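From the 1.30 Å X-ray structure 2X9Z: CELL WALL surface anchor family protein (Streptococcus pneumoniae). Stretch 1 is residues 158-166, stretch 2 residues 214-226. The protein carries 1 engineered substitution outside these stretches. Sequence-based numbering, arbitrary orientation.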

# COMPACT_ATOMS: atom_id res chain seq x y z
N ASP A 158 13.32 -17.34 -8.50
CA ASP A 158 12.58 -16.67 -9.57
C ASP A 158 11.31 -16.01 -9.04
O ASP A 158 10.61 -16.56 -8.18
CB ASP A 158 12.22 -17.65 -10.68
CG ASP A 158 13.44 -18.12 -11.46
OD1 ASP A 158 14.36 -17.30 -11.69
OD2 ASP A 158 13.48 -19.30 -11.86
N LEU A 159 11.01 -14.82 -9.57
CA LEU A 159 9.78 -14.13 -9.23
C LEU A 159 9.16 -13.54 -10.49
O LEU A 159 9.76 -12.70 -11.16
CB LEU A 159 10.03 -13.03 -8.19
CG LEU A 159 8.84 -12.23 -7.64
CD1 LEU A 159 7.73 -13.13 -7.09
CD2 LEU A 159 9.33 -11.26 -6.58
N THR A 160 7.96 -14.01 -10.83
CA THR A 160 7.29 -13.65 -12.07
C THR A 160 6.10 -12.72 -11.85
O THR A 160 5.22 -12.99 -11.01
CB THR A 160 6.81 -14.90 -12.83
OG1 THR A 160 7.94 -15.72 -13.14
CG2 THR A 160 6.10 -14.52 -14.12
N LEU A 161 6.08 -11.64 -12.61
CA LEU A 161 4.97 -10.70 -12.63
C LEU A 161 4.08 -11.00 -13.84
O LEU A 161 4.57 -11.14 -14.96
CB LEU A 161 5.54 -9.29 -12.75
CG LEU A 161 4.59 -8.12 -12.97
CD1 LEU A 161 3.71 -7.93 -11.77
CD2 LEU A 161 5.38 -6.86 -13.25
N THR A 162 2.77 -11.12 -13.59
CA THR A 162 1.79 -11.27 -14.67
C THR A 162 0.85 -10.07 -14.63
O THR A 162 0.37 -9.69 -13.56
CB THR A 162 0.97 -12.57 -14.54
OG1 THR A 162 1.85 -13.70 -14.55
CG2 THR A 162 -0.03 -12.71 -15.68
N LYS A 163 0.60 -9.47 -15.78
CA LYS A 163 -0.22 -8.27 -15.85
C LYS A 163 -1.42 -8.47 -16.77
O LYS A 163 -1.30 -9.10 -17.83
CB LYS A 163 0.62 -7.09 -16.35
CG LYS A 163 -0.01 -5.74 -16.13
CD LYS A 163 0.94 -4.65 -16.56
CE LYS A 163 0.44 -3.33 -16.10
NZ LYS A 163 -0.95 -3.22 -16.62
N THR A 164 -2.57 -7.97 -16.36
CA THR A 164 -3.74 -7.90 -17.23
C THR A 164 -4.24 -6.46 -17.27
O THR A 164 -3.88 -5.65 -16.42
CB THR A 164 -4.90 -8.81 -16.75
OG1 THR A 164 -5.18 -8.54 -15.37
CG2 THR A 164 -4.54 -10.29 -16.91
N TRP A 165 -5.09 -6.16 -18.24
CA TRP A 165 -5.57 -4.79 -18.44
C TRP A 165 -7.09 -4.80 -18.63
O TRP A 165 -7.61 -5.63 -19.38
CB TRP A 165 -4.93 -4.18 -19.68
CG TRP A 165 -3.42 -4.11 -19.69
CD1 TRP A 165 -2.54 -5.14 -19.95
CD2 TRP A 165 -2.62 -2.94 -19.48
NE1 TRP A 165 -1.24 -4.67 -19.92
CE2 TRP A 165 -1.26 -3.33 -19.63
CE3 TRP A 165 -2.91 -1.61 -19.20
CZ2 TRP A 165 -0.21 -2.42 -19.50
CZ3 TRP A 165 -1.86 -0.71 -19.05
CH2 TRP A 165 -0.53 -1.12 -19.21
N VAL A 166 -7.78 -3.88 -17.97
CA VAL A 166 -9.22 -3.71 -18.13
C VAL A 166 -9.57 -2.24 -18.22
O VAL A 166 -8.82 -1.38 -17.75
CB VAL A 166 -10.02 -4.35 -16.97
CG1 VAL A 166 -9.73 -5.84 -16.89
CG2 VAL A 166 -9.71 -3.67 -15.64
N GLU A 214 11.25 -11.06 1.15
CA GLU A 214 10.03 -10.60 0.51
C GLU A 214 10.29 -9.38 -0.35
O GLU A 214 10.96 -8.44 0.09
CB GLU A 214 8.97 -10.26 1.55
CG GLU A 214 8.37 -11.47 2.20
CD GLU A 214 7.26 -11.10 3.16
OE1 GLU A 214 7.58 -10.65 4.27
OE2 GLU A 214 6.09 -11.23 2.79
N TYR A 215 9.75 -9.40 -1.57
CA TYR A 215 9.90 -8.29 -2.50
C TYR A 215 8.54 -7.81 -2.96
O TYR A 215 7.53 -8.48 -2.74
CB TYR A 215 10.68 -8.74 -3.74
CG TYR A 215 12.06 -9.30 -3.49
CD1 TYR A 215 13.18 -8.49 -3.56
CD2 TYR A 215 12.24 -10.65 -3.21
CE1 TYR A 215 14.45 -9.00 -3.33
CE2 TYR A 215 13.50 -11.17 -2.99
CZ TYR A 215 14.61 -10.34 -3.05
OH TYR A 215 15.86 -10.86 -2.84
N LYS A 216 8.51 -6.66 -3.62
CA LYS A 216 7.28 -6.14 -4.18
C LYS A 216 7.59 -5.49 -5.52
O LYS A 216 8.61 -4.80 -5.65
CB LYS A 216 6.63 -5.13 -3.23
CG LYS A 216 7.53 -3.97 -2.82
CD LYS A 216 6.88 -3.05 -1.76
CE LYS A 216 7.78 -1.86 -1.44
NZ LYS A 216 7.26 -1.01 -0.33
N PHE A 217 6.74 -5.71 -6.53
CA PHE A 217 6.82 -4.95 -7.77
C PHE A 217 5.98 -3.70 -7.59
O PHE A 217 4.76 -3.79 -7.37
CB PHE A 217 6.26 -5.73 -8.97
CG PHE A 217 7.14 -6.85 -9.45
CD1 PHE A 217 8.26 -6.61 -10.23
CD2 PHE A 217 6.81 -8.17 -9.16
CE1 PHE A 217 9.05 -7.65 -10.69
CE2 PHE A 217 7.59 -9.22 -9.62
CZ PHE A 217 8.71 -8.96 -10.39
N VAL A 218 6.61 -2.53 -7.68
CA VAL A 218 5.87 -1.27 -7.58
C VAL A 218 5.75 -0.68 -8.98
O VAL A 218 6.75 -0.32 -9.60
CB VAL A 218 6.58 -0.27 -6.63
CG1 VAL A 218 5.72 0.96 -6.42
CG2 VAL A 218 6.91 -0.94 -5.28
N GLU A 219 4.53 -0.60 -9.49
CA GLU A 219 4.30 -0.06 -10.82
C GLU A 219 4.63 1.43 -10.87
O GLU A 219 4.11 2.21 -10.07
CB GLU A 219 2.85 -0.29 -11.23
CG GLU A 219 2.52 0.10 -12.66
CD GLU A 219 1.12 -0.32 -13.04
OE1 GLU A 219 0.85 -1.55 -13.03
OE2 GLU A 219 0.29 0.55 -13.36
N ARG A 220 5.51 1.82 -11.79
CA ARG A 220 5.65 3.24 -12.06
C ARG A 220 4.36 3.75 -12.71
O ARG A 220 3.81 3.11 -13.60
CB ARG A 220 6.85 3.50 -12.96
CG ARG A 220 8.19 3.12 -12.33
CD ARG A 220 9.36 3.55 -13.19
NE ARG A 220 10.62 3.09 -12.63
CZ ARG A 220 11.81 3.30 -13.18
NH1 ARG A 220 11.90 3.97 -14.32
NH2 ARG A 220 12.91 2.84 -12.59
N SER A 221 3.85 4.88 -12.23
CA SER A 221 2.55 5.37 -12.68
C SER A 221 2.44 5.40 -14.20
O SER A 221 3.31 5.95 -14.89
CB SER A 221 2.28 6.76 -12.11
OG SER A 221 1.14 7.32 -12.71
N ILE A 222 1.37 4.81 -14.71
CA ILE A 222 1.03 4.87 -16.12
C ILE A 222 -0.16 5.81 -16.24
O ILE A 222 -1.20 5.60 -15.60
CB ILE A 222 0.64 3.48 -16.66
CG1 ILE A 222 1.73 2.46 -16.35
CG2 ILE A 222 0.38 3.54 -18.16
CD1 ILE A 222 1.38 1.04 -16.75
N LYS A 223 -0.01 6.86 -17.03
CA LYS A 223 -1.03 7.90 -17.12
C LYS A 223 -2.39 7.30 -17.44
O LYS A 223 -2.56 6.65 -18.47
CB LYS A 223 -0.63 8.94 -18.16
CG LYS A 223 -1.62 10.09 -18.28
CD LYS A 223 -1.16 11.11 -19.32
CE LYS A 223 -2.21 12.18 -19.55
NZ LYS A 223 -2.47 12.97 -18.32
N GLY A 224 -3.35 7.49 -16.54
CA GLY A 224 -4.71 7.05 -16.77
C GLY A 224 -5.05 5.64 -16.29
O GLY A 224 -6.20 5.20 -16.41
N TYR A 225 -4.05 4.94 -15.75
CA TYR A 225 -4.25 3.57 -15.26
C TYR A 225 -3.91 3.45 -13.78
O TYR A 225 -2.90 4.00 -13.32
CB TYR A 225 -3.39 2.57 -16.05
CG TYR A 225 -3.86 2.38 -17.47
CD1 TYR A 225 -3.42 3.21 -18.50
CD2 TYR A 225 -4.78 1.38 -17.79
CE1 TYR A 225 -3.86 3.04 -19.80
CE2 TYR A 225 -5.24 1.20 -19.09
CZ TYR A 225 -4.77 2.03 -20.09
OH TYR A 225 -5.22 1.86 -21.38
N SER A 226 -4.73 2.69 -13.05
CA SER A 226 -4.49 2.39 -11.65
C SER A 226 -4.16 0.92 -11.47
O SER A 226 -4.68 0.07 -12.19
CB SER A 226 -5.69 2.79 -10.80
OG SER A 226 -5.86 4.19 -10.87

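Two strands can pack against each other without sharing a single hydrogen bond, and these stretches illustrate how. The strand 159-166 and the strand beginning at Y215 run in roughly the same direction, their axes inclined by 33° and no closer than 9.2 Å. That spacing is too wide for backbone pairing but right for interlocking side chains. The register is regular at first: the CA atoms of L159 and Y215 lie 8.9 Å apart, and those of L161 and F217 7.8 Å. By K163 and E219 the CA-CA distance has widened to 10.6 Å. Beyond it the second stretch makes a type II turn from I222 to Y225, closed by a hydrogen bond from Y225 N to I222 O of 2.9 Å. G224 adopts phi 90° and psi -2° there, where a CB would be jammed against the carbonyl oxygen of K223. The turn helps return the chain to the first strand, and the CA atoms of W165 and Y225 are 9.0 Å apart.

Strand alternation supplies the contact surface. L159, L161 and K163 point toward the second stretch, as do Y215, F217 and E219 toward the first, while T160, K216 and V166 point away. The two strands thus meet through every other residue; the two stretches together, with the turn residues I222 and Y225 included, bury 463 Å², and F217 contributes most. Its ring receives L161 over one face: L161 CB sits 3.9 Å from the F217 ring centroid, 19° off the normal, a CH-pi contact in which an aliphatic carbon meets the flat pi surface. L159 adds a second apolar contact, its CG 3.8 Å from F217 CE2, and also reaches Y215, with L159 CD2 4.0 Å from Y215 CB. Branched, flexible leucines suit such a site because they can fill the space around a rigid ring.

Farther along, an aromatic pair takes over. The CA-to-CB bond of W165 points sideways, yet its large indole brings the end of the side chain nearer. The edge of its six-membered ring is directed at the face of Y225, with centroids 5.1 Å apart and planes at 89°; slightly positive ring hydrogens thereby approach the pi cloud. The same indole meets the turn's first residue, W165 CH2 lying 3.8 Å from I222 CD1.

Between these two apolar clusters, K163 CE approaches E219 OE1 at 3.6 Å. The buried lysine is covalently bonded to a group elsewhere in the structure, and its chain is extended through chi3, which carries CE out beside E219 OE1, before turning at chi4 (m).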